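Hypothetical protein Atu1540 (Agrobacterium tumefaciens str. C58, PDB 2HWJ) is of unknown function but belongs to a family of putative ParB-like nucleases, so a role in acting on nucleic acid is possible though unproven. Local coordinates at residues Leu108-Asp113 / Ser157-Ala162; Ser138-Leu143 / Gly147-Val152; Ala162-Arg167 / Ser191-His196. All coordinates share one frame; numbering follows the deposited sequence.

The three contacts lie in or against the C-terminal helices, about 12 to 14 Å apart, centre to centre. Interactions 1 and 3 use successive turns of helix 157-166 and share A162, while interaction 2 sits at the end of the preceding helix, 135-146. Along the chain interaction 2 is nested inside the loop closed by interaction 1, and interaction 3 begins at A162, where interaction 1 ends. Direct packing joins them: W161 stacks on Y149 and its CH2 touches A194 CB, and A140 packs against A162. Helix 157-166 is therefore the common element, held by the loop after helix 96-105, by helix 135-146 with its exit loop, and by the C-terminal tail. Interactions 1 and 3 both touch the second subunit.

Interaction 1. Residues Leu108-Asp113 / Ser157-Ala162; sequences LIYPFD and SEFGWA
Y110 and F159 form an offset aromatic stack that fastens the long loop after helix 96-105 to the first turns of helix 157-166, in the buried interior of the chain. The ring centroids are 4.5 Å apart and the planes are inclined at 30°. CE1 of Y110 lies over one face of the phenyl group, displaced toward its rim and 3.2 Å from F159 CG, while the phenol end continues past the ring toward F159 CB. With CG anti to the backbone N (chi1 -171°), the Y110 side chain reaches across to the helix.

The loop also braces its own tyrosine. P111 is the centre of an inverse gamma turn, closed by the 2.8 Å bond from F112 N to Y110 O, and this tight reversal brings F112 back so that its CD1 lies over the centre of the Y110 ring, on the side away from F159. F156 also stacks with Y110, and R137 of helix 135-146 makes a cation-pi contact with F159. The result is a buried aromatic cluster of Y110, F112, F156 and F159, joining an irregular loop to the C-terminal helices of a protein assigned to the ParB-like nuclease family.

Interaction 2. Residues Ser138-Leu143 / Gly147-Val152; sequences SLAGAL and GGYAKV
Y149 doubles back on the helix that precedes it and donates its phenol proton to a main-chain oxygen, with Y149 OH 2.7 Å from A140 O. The hydroxyl stands well above the carbonyl plane, 60° out of it, at a C=O...O angle of 116°. The L143 side chain lies against the rim of the tyrosine ring: its CD1 is 3.4 Å from Y149 CE2, in the ring plane, and the two side chains cross at about a right angle. L143 CD2 packs on the CA of G148.

The backbone sets this up. The bond from G148 N to L143 O, 3.0 Å long, closes the 6→1 turn of a Schellman motif, with G147 at positive phi, which ends helix 135-146 and reverses the chain. Y149 then turns its ring back beside the helix by placing CG between the backbone N and the carbonyl carbon (chi1 55°). Further out, W161 stacks on Y149, and A185 of helix 178-189 packs against L143. Chemically, the buried phenol hydroxyl has a main-chain acceptor, and L143 O takes one good bond, from G148 N, and a weak second one from G147 N, so polar bonds and apolar packing together fix the turn.

Interaction 3. Residues Ala162-Arg167 / Ser191-His196; sequences ADFLRR and SREARH
F164, A194 and H196 carry this contact, in which a phenylalanine from the last turns of helix 157-166 meets the C-terminal tail beyond helix 178-189. F164 contributes the most surface. A trans first torsion (chi1 174°) carries the ring across to A194 and H196, beside the short 3-10 turn that begins at R192. The far end of the ring meets A194, with CZ 3.6 Å from A194 CB and CE1 close to A194 CA. F164 CE1 also lies 3.8 Å from E193 O. Along one side, F164 CD1 lies 3.9 Å from H196 NE2 and meets the imidazole at its edge, near the plane of that ring. The two rings are oblique, with planes at 60° and centroids 5.8 Å apart.

L188 and L197 also touch F164, while the carboxylate of E193 forms a salt bridge with R168. The second subunit comes close here as well: its H93 meets the H196 ring and hydrogen-bonds to E193 O, and its E98 packs on F164. What results is a phenylalanine from the end of helix 157-166 packed against the segment after helix 178-189, at an interface with the second subunit.

Interaction 1. Residues Leu108-Asp113 / Ser157-Ala162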
loop_
_atom_site.group_PDB
_atom_site.type_symbol
_atom_site.label_atom_id
_atom_site.label_comp_id
_atom_site.label_asym_id
_atom_site.label_seq_id
_atom_site.Cartn_x
_atom_site.Cartn_y
_atom_site.Cartn_z
ATOM N N LEU A 108 -4.653 3.784 -12.840
ATOM C CA LEU A 108 -5.942 4.401 -12.764
ATOM C C LEU A 108 -6.702 4.081 -14.013
ATOM O O LEU A 108 -7.881 4.526 -14.187
ATOM C CB LEU A 108 -5.811 5.912 -12.532
ATOM C CG LEU A 108 -5.163 6.225 -11.118
ATOM C CD1 LEU A 108 -4.759 7.663 -10.855
ATOM C CD2 LEU A 108 -5.972 5.711 -9.956
ATOM N N ILE A 109 -6.107 3.281 -14.917
ATOM C CA ILE A 109 -6.919 2.878 -16.085
ATOM C C ILE A 109 -6.921 1.414 -16.251
ATOM O O ILE A 109 -6.174 0.782 -15.636
ATOM C CB ILE A 109 -6.479 3.522 -17.344
ATOM C CG1 ILE A 109 -5.046 3.111 -17.655
ATOM C CG2 ILE A 109 -6.715 5.039 -17.222
ATOM C CD1 ILE A 109 -4.599 3.427 -19.019
ATOM N N TYR A 110 -7.816 0.857 -17.038
ATOM C CA TYR A 110 -7.867 -0.571 -17.152
ATOM C C TYR A 110 -8.300 -0.861 -18.551
ATOM O O TYR A 110 -9.449 -1.161 -18.792
ATOM C CB TYR A 110 -8.829 -1.180 -16.134
ATOM C CG TYR A 110 -8.739 -2.673 -16.089
ATOM C CD1 TYR A 110 -9.797 -3.491 -16.571
ATOM C CD2 TYR A 110 -7.548 -3.306 -15.656
ATOM C CE1 TYR A 110 -9.723 -4.903 -16.577
ATOM C CE2 TYR A 110 -7.439 -4.727 -15.593
ATOM C CZ TYR A 110 -8.540 -5.519 -16.082
ATOM O OH TYR A 110 -8.431 -6.915 -16.031
ATOM N N PRO A 111 -7.385 -0.721 -19.497
ATOM C CA PRO A 111 -7.745 -0.815 -20.918
ATOM C C PRO A 111 -7.890 -2.253 -21.349
ATOM O O PRO A 111 -7.068 -2.709 -22.119
ATOM C CB PRO A 111 -6.538 -0.244 -21.629
ATOM C CG PRO A 111 -5.404 -0.500 -20.696
ATOM C CD PRO A 111 -5.955 -0.460 -19.285
ATOM N N PHE A 112 -8.879 -2.974 -20.813
ATOM C CA PHE A 112 -9.114 -4.346 -21.231
ATOM C C PHE A 112 -10.538 -4.539 -21.691
ATOM O O PHE A 112 -11.464 -4.097 -21.033
ATOM C CB PHE A 112 -8.792 -5.336 -20.134
ATOM C CG PHE A 112 -7.340 -5.430 -19.796
ATOM C CD1 PHE A 112 -6.762 -4.550 -18.919
ATOM C CD2 PHE A 112 -6.559 -6.424 -20.330
ATOM C CE1 PHE A 112 -5.397 -4.660 -18.605
ATOM C CE2 PHE A 112 -5.219 -6.545 -20.022
ATOM C CZ PHE A 112 -4.651 -5.698 -19.153
ATOM N N ASP A 113 -10.717 -5.188 -22.840
ATOM C CA ASP A 113 -12.053 -5.323 -23.421
ATOM C C ASP A 113 -12.825 -6.469 -22.790
ATOM O O ASP A 113 -12.271 -7.250 -22.059
ATOM C CB ASP A 113 -11.964 -5.590 -24.920
ATOM C CG ASP A 113 -11.389 -6.915 -25.192
ATOM O OD1 ASP A 113 -11.732 -7.876 -24.466
ATOM O OD2 ASP A 113 -10.590 -7.015 -26.145
ATOM N N SER A 157 -9.050 -6.056 -8.382
ATOM C CA SER A 157 -9.106 -7.413 -7.791
ATOM C C SER A 157 -10.003 -8.283 -8.603
ATOM O O SER A 157 -9.635 -9.371 -8.993
ATOM C CB SER A 157 -9.749 -7.344 -6.422
ATOM O OG SER A 157 -9.569 -8.549 -5.647
ATOM N N GLU A 158 -11.215 -7.802 -8.826
ATOM C CA GLU A 158 -12.235 -8.518 -9.547
ATOM C C GLU A 158 -11.829 -8.890 -10.946
ATOM O O GLU A 158 -12.071 -9.996 -11.393
ATOM C CB GLU A 158 -13.531 -7.697 -9.597
ATOM C CG GLU A 158 -14.312 -7.696 -8.310
ATOM C CD GLU A 158 -13.910 -6.598 -7.355
ATOM O OE1 GLU A 158 -12.996 -5.749 -7.673
ATOM O OE2 GLU A 158 -14.532 -6.607 -6.259
ATOM N N PHE A 159 -11.203 -7.984 -11.635
ATOM C CA PHE A 159 -10.813 -8.303 -12.955
ATOM C C PHE A 159 -9.791 -9.453 -13.021
ATOM O O PHE A 159 -9.759 -10.203 -14.009
ATOM C CB PHE A 159 -10.396 -7.045 -13.705
ATOM C CG PHE A 159 -11.565 -6.347 -14.384
ATOM C CD1 PHE A 159 -11.992 -5.084 -13.968
ATOM C CD2 PHE A 159 -12.286 -6.993 -15.410
ATOM C CE1 PHE A 159 -13.091 -4.459 -14.604
ATOM C CE2 PHE A 159 -13.386 -6.382 -16.053
ATOM C CZ PHE A 159 -13.770 -5.106 -15.657
ATOM N N GLY A 160 -9.021 -9.628 -11.941
ATOM C CA GLY A 160 -8.112 -10.773 -11.779
ATOM C C GLY A 160 -8.838 -12.086 -11.655
ATOM O O GLY A 160 -8.503 -13.076 -12.311
ATOM N N TRP A 161 -9.888 -12.073 -10.857
ATOM C CA TRP A 161 -10.778 -13.224 -10.724
ATOM C C TRP A 161 -11.539 -13.504 -12.021
ATOM O O TRP A 161 -11.667 -14.677 -12.432
ATOM C CB TRP A 161 -11.726 -13.035 -9.541
ATOM C CG TRP A 161 -10.990 -13.318 -8.252
ATOM C CD1 TRP A 161 -10.279 -12.429 -7.492
ATOM C CD2 TRP A 161 -10.799 -14.592 -7.652
ATOM N NE1 TRP A 161 -9.703 -13.064 -6.455
ATOM C CE2 TRP A 161 -9.995 -14.395 -6.520
ATOM C CE3 TRP A 161 -11.265 -15.893 -7.949
ATOM C CZ2 TRP A 161 -9.652 -15.425 -5.662
ATOM C CZ3 TRP A 161 -10.914 -16.935 -7.102
ATOM C CH2 TRP A 161 -10.115 -16.685 -5.956
ATOM N N ALA A 162 -12.011 -12.445 -12.677
ATOM C CA ALA A 162 -12.679 -12.641 -13.941
ATOM C C ALA A 162 -11.739 -13.263 -14.988
ATOM O O ALA A 162 -12.129 -14.139 -15.711
ATOM C CB ALA A 162 -13.281 -11.339 -14.443
#

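Interaction 2. Residues Ser138-Leu143 / Gly147-Val152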
loop_
_atom_site.group_PDB
_atom_site.type_symbol
_atom_site.label_atom_id
_atom_site.label_comp_id
_atom_site.label_asym_id
_atom_site.label_seq_id
_atom_site.Cartn_x
_atom_site.Cartn_y
_atom_site.Cartn_z
ATOM N N SER A 138 -19.095 -9.976 -14.185
ATOM C CA SER A 138 -20.284 -10.115 -13.322
ATOM C C SER A 138 -20.167 -11.341 -12.483
ATOM O O SER A 138 -20.561 -11.374 -11.306
ATOM C CB SER A 138 -21.525 -10.290 -14.119
ATOM O OG SER A 138 -21.822 -9.147 -14.849
ATOM N N LEU A 139 -19.666 -12.386 -13.116
ATOM C CA LEU A 139 -19.458 -13.626 -12.404
ATOM C C LEU A 139 -18.482 -13.401 -11.245
ATOM O O LEU A 139 -18.818 -13.749 -10.127
ATOM C CB LEU A 139 -18.930 -14.714 -13.334
ATOM C CG LEU A 139 -18.905 -16.086 -12.651
ATOM C CD1 LEU A 139 -20.310 -16.610 -12.297
ATOM C CD2 LEU A 139 -18.147 -17.094 -13.434
ATOM N N ALA A 140 -17.309 -12.797 -11.520
ATOM C CA ALA A 140 -16.358 -12.492 -10.497
ATOM C C ALA A 140 -17.000 -11.610 -9.384
ATOM O O ALA A 140 -16.772 -11.831 -8.204
ATOM C CB ALA A 140 -15.136 -11.874 -11.084
ATOM N N GLY A 141 -17.853 -10.660 -9.729
ATOM C CA GLY A 141 -18.542 -9.846 -8.668
ATOM C C GLY A 141 -19.371 -10.762 -7.790
ATOM O O GLY A 141 -19.288 -10.712 -6.548
ATOM N N ALA A 142 -20.122 -11.663 -8.419
ATOM C CA ALA A 142 -21.168 -12.365 -7.717
ATOM C C ALA A 142 -20.464 -13.325 -6.826
ATOM O O ALA A 142 -20.921 -13.554 -5.696
ATOM C CB ALA A 142 -22.014 -13.084 -8.655
ATOM N N LEU A 143 -19.321 -13.826 -7.307
ATOM C CA LEU A 143 -18.478 -14.772 -6.589
ATOM C C LEU A 143 -18.071 -14.182 -5.286
ATOM O O LEU A 143 -18.098 -14.856 -4.251
ATOM C CB LEU A 143 -17.182 -14.981 -7.327
ATOM C CG LEU A 143 -16.371 -16.266 -7.389
ATOM C CD1 LEU A 143 -14.903 -15.922 -7.629
ATOM C CD2 LEU A 143 -16.497 -17.089 -6.193
ATOM N N GLY A 147 -18.898 -15.070 -1.196
ATOM C CA GLY A 147 -18.012 -15.395 -0.112
ATOM C C GLY A 147 -16.885 -16.187 -0.698
ATOM O O GLY A 147 -16.176 -16.813 0.004
ATOM N N GLY A 148 -16.710 -16.159 -1.996
ATOM C CA GLY A 148 -15.608 -16.840 -2.579
ATOM C C GLY A 148 -14.229 -16.226 -2.412
ATOM O O GLY A 148 -13.260 -16.986 -2.472
ATOM N N TYR A 149 -14.090 -14.901 -2.254
ATOM C CA TYR A 149 -12.775 -14.302 -1.909
ATOM C C TYR A 149 -13.007 -13.028 -1.136
ATOM O O TYR A 149 -14.162 -12.622 -0.983
ATOM C CB TYR A 149 -11.836 -14.057 -3.106
ATOM C CG TYR A 149 -12.438 -13.213 -4.218
ATOM C CD1 TYR A 149 -12.230 -11.847 -4.296
ATOM C CD2 TYR A 149 -13.266 -13.808 -5.195
ATOM C CE1 TYR A 149 -12.839 -11.096 -5.337
ATOM C CE2 TYR A 149 -13.868 -13.072 -6.172
ATOM C CZ TYR A 149 -13.655 -11.744 -6.261
ATOM O OH TYR A 149 -14.293 -11.066 -7.301
ATOM N N ALA A 150 -11.954 -12.408 -0.622
ATOM C CA ALA A 150 -12.129 -11.187 0.134
ATOM C C ALA A 150 -11.794 -9.956 -0.671
ATOM O O ALA A 150 -10.872 -10.014 -1.488
ATOM C CB ALA A 150 -11.245 -11.213 1.363
ATOM N N LYS A 151 -12.489 -8.840 -0.393
ATOM C CA LYS A 151 -12.035 -7.510 -0.842
ATOM C C LYS A 151 -10.600 -7.315 -0.360
ATOM O O LYS A 151 -10.229 -7.768 0.692
ATOM C CB LYS A 151 -12.912 -6.364 -0.317
ATOM C CG LYS A 151 -14.380 -6.457 -0.714
ATOM C CD LYS A 151 -15.094 -5.079 -0.852
ATOM C CE LYS A 151 -16.586 -5.128 -0.343
ATOM N NZ LYS A 151 -17.108 -3.868 0.374
ATOM N N VAL A 152 -9.785 -6.651 -1.138
ATOM C CA VAL A 152 -8.411 -6.483 -0.841
ATOM C C VAL A 152 -8.145 -5.084 -1.420
ATOM O O VAL A 152 -8.970 -4.569 -2.221
ATOM C CB VAL A 152 -7.652 -7.662 -1.532
ATOM C CG1 VAL A 152 -6.294 -7.274 -2.063
ATOM C CG2 VAL A 152 -7.479 -8.817 -0.576
#

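Interaction 3. Residues Ala162-Arg167 / Ser191-His196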
loop_
_atom_site.group_PDB
_atom_site.type_symbol
_atom_site.label_atom_id
_atom_site.label_comp_id
_atom_site.label_asym_id
_atom_site.label_seq_id
_atom_site.Cartn_x
_atom_site.Cartn_y
_atom_site.Cartn_z
ATOM N N ALA A 162 -12.011 -12.445 -12.677
ATOM C CA ALA A 162 -12.679 -12.641 -13.941
ATOM C C ALA A 162 -11.739 -13.263 -14.988
ATOM O O ALA A 162 -12.129 -14.139 -15.711
ATOM C CB ALA A 162 -13.281 -11.339 -14.443
ATOM N N ASP A 163 -10.491 -12.833 -15.055
ATOM C CA ASP A 163 -9.622 -13.467 -15.990
ATOM C C ASP A 163 -9.391 -14.978 -15.621
ATOM O O ASP A 163 -9.441 -15.865 -16.462
ATOM C CB ASP A 163 -8.349 -12.637 -16.171
ATOM C CG ASP A 163 -7.188 -13.475 -16.764
ATOM O OD1 ASP A 163 -7.400 -14.120 -17.848
ATOM O OD2 ASP A 163 -6.065 -13.533 -16.172
ATOM N N PHE A 164 -9.202 -15.289 -14.352
ATOM C CA PHE A 164 -9.068 -16.678 -13.931
ATOM C C PHE A 164 -10.293 -17.483 -14.418
ATOM O O PHE A 164 -10.143 -18.467 -15.120
ATOM C CB PHE A 164 -8.924 -16.673 -12.414
ATOM C CG PHE A 164 -8.919 -18.038 -11.762
ATOM C CD1 PHE A 164 -7.796 -18.830 -11.783
ATOM C CD2 PHE A 164 -10.018 -18.484 -11.036
ATOM C CE1 PHE A 164 -7.776 -20.042 -11.146
ATOM C CE2 PHE A 164 -9.984 -19.722 -10.402
ATOM C CZ PHE A 164 -8.872 -20.480 -10.473
ATOM N N LEU A 165 -11.509 -17.019 -14.120
ATOM C CA LEU A 165 -12.653 -17.792 -14.441
ATOM C C LEU A 165 -12.764 -17.899 -15.955
ATOM O O LEU A 165 -13.337 -18.919 -16.466
ATOM C CB LEU A 165 -13.914 -17.221 -13.847
ATOM C CG LEU A 165 -13.869 -16.997 -12.333
ATOM C CD1 LEU A 165 -14.797 -15.896 -11.957
ATOM C CD2 LEU A 165 -14.114 -18.276 -11.485
ATOM N N ARG A 166 -12.221 -16.928 -16.711
ATOM C CA ARG A 166 -12.709 -16.878 -18.078
ATOM C C ARG A 166 -11.967 -17.881 -18.810
ATOM O O ARG A 166 -12.444 -18.328 -19.881
ATOM C CB ARG A 166 -12.644 -15.534 -18.765
ATOM C CG ARG A 166 -11.706 -15.383 -19.942
ATOM C CD ARG A 166 -11.183 -13.888 -19.975
ATOM N NE ARG A 166 -12.340 -13.025 -20.230
ATOM C CZ ARG A 166 -12.767 -12.041 -19.462
ATOM N NH1 ARG A 166 -12.114 -11.680 -18.405
ATOM N NH2 ARG A 166 -13.857 -11.398 -19.809
ATOM N N ARG A 167 -10.842 -18.299 -18.221
ATOM C CA ARG A 167 -10.028 -19.322 -18.886
ATOM C C ARG A 167 -10.458 -20.742 -18.510
ATOM O O ARG A 167 -9.897 -21.689 -18.961
ATOM C CB ARG A 167 -8.558 -19.096 -18.590
ATOM C CG ARG A 167 -8.190 -17.645 -18.488
ATOM C CD ARG A 167 -6.756 -17.438 -18.049
ATOM N NE ARG A 167 -5.931 -17.389 -19.229
ATOM C CZ ARG A 167 -5.212 -16.345 -19.627
ATOM N NH1 ARG A 167 -5.195 -15.223 -18.932
ATOM N NH2 ARG A 167 -4.494 -16.440 -20.746
ATOM N N SER A 191 -10.216 -23.878 -4.669
ATOM C CA SER A 191 -9.242 -24.903 -4.982
ATOM C C SER A 191 -7.894 -24.260 -4.831
ATOM O O SER A 191 -7.754 -23.039 -4.869
ATOM C CB SER A 191 -9.422 -25.512 -6.383
ATOM O OG SER A 191 -9.014 -24.566 -7.380
ATOM N N ARG A 192 -6.902 -25.116 -4.628
ATOM C CA ARG A 192 -5.539 -24.695 -4.611
ATOM C C ARG A 192 -5.149 -23.960 -5.900
ATOM O O ARG A 192 -4.265 -23.114 -5.842
ATOM C CB ARG A 192 -4.618 -25.849 -4.226
ATOM C CG ARG A 192 -4.127 -25.700 -2.711
ATOM C CD ARG A 192 -3.100 -26.759 -2.318
ATOM N NE ARG A 192 -3.565 -28.072 -2.771
ATOM C CZ ARG A 192 -2.948 -29.235 -2.513
ATOM N NH1 ARG A 192 -1.819 -29.248 -1.798
ATOM N NH2 ARG A 192 -3.461 -30.395 -2.948
ATOM N N GLU A 193 -5.838 -24.201 -7.021
ATOM C CA GLU A 193 -5.521 -23.534 -8.272
ATOM C C GLU A 193 -5.654 -21.979 -8.272
ATOM O O GLU A 193 -4.910 -21.259 -8.981
ATOM C CB GLU A 193 -6.376 -24.111 -9.376
ATOM C CG GLU A 193 -5.762 -23.852 -10.793
ATOM C CD GLU A 193 -6.111 -24.931 -11.852
ATOM O OE1 GLU A 193 -7.036 -24.719 -12.719
ATOM O OE2 GLU A 193 -5.448 -26.004 -11.798
ATOM N N ALA A 194 -6.595 -21.470 -7.481
ATOM C CA ALA A 194 -6.800 -20.067 -7.346
ATOM C C ALA A 194 -5.906 -19.483 -6.264
ATOM O O ALA A 194 -6.074 -18.305 -5.909
ATOM C CB ALA A 194 -8.244 -19.807 -7.017
ATOM N N ARG A 195 -4.958 -20.255 -5.720
ATOM C CA ARG A 195 -4.176 -19.737 -4.580
ATOM C C ARG A 195 -3.406 -18.441 -4.807
ATOM O O ARG A 195 -3.139 -17.741 -3.873
ATOM C CB ARG A 195 -3.260 -20.799 -3.957
ATOM C CG ARG A 195 -1.978 -21.102 -4.769
ATOM C CD ARG A 195 -1.259 -22.425 -4.352
ATOM N NE ARG A 195 -0.622 -23.045 -5.533
ATOM C CZ ARG A 195 -0.979 -24.202 -6.116
ATOM N NH1 ARG A 195 -1.959 -24.957 -5.641
ATOM N NH2 ARG A 195 -0.331 -24.635 -7.181
ATOM N N HIS A 196 -3.078 -18.132 -6.045
ATOM C CA HIS A 196 -2.212 -17.015 -6.433
ATOM C C HIS A 196 -3.004 -15.760 -6.601
ATOM O O HIS A 196 -2.428 -14.749 -6.920
ATOM C CB HIS A 196 -1.628 -17.279 -7.793
ATOM C CG HIS A 196 -2.683 -17.602 -8.786
ATOM N ND1 HIS A 196 -3.084 -16.714 -9.761
ATOM C CD2 HIS A 196 -3.541 -18.652 -8.859
ATOM C CE1 HIS A 196 -4.092 -17.236 -10.442
ATOM N NE2 HIS A 196 -4.399 -18.401 -9.905
#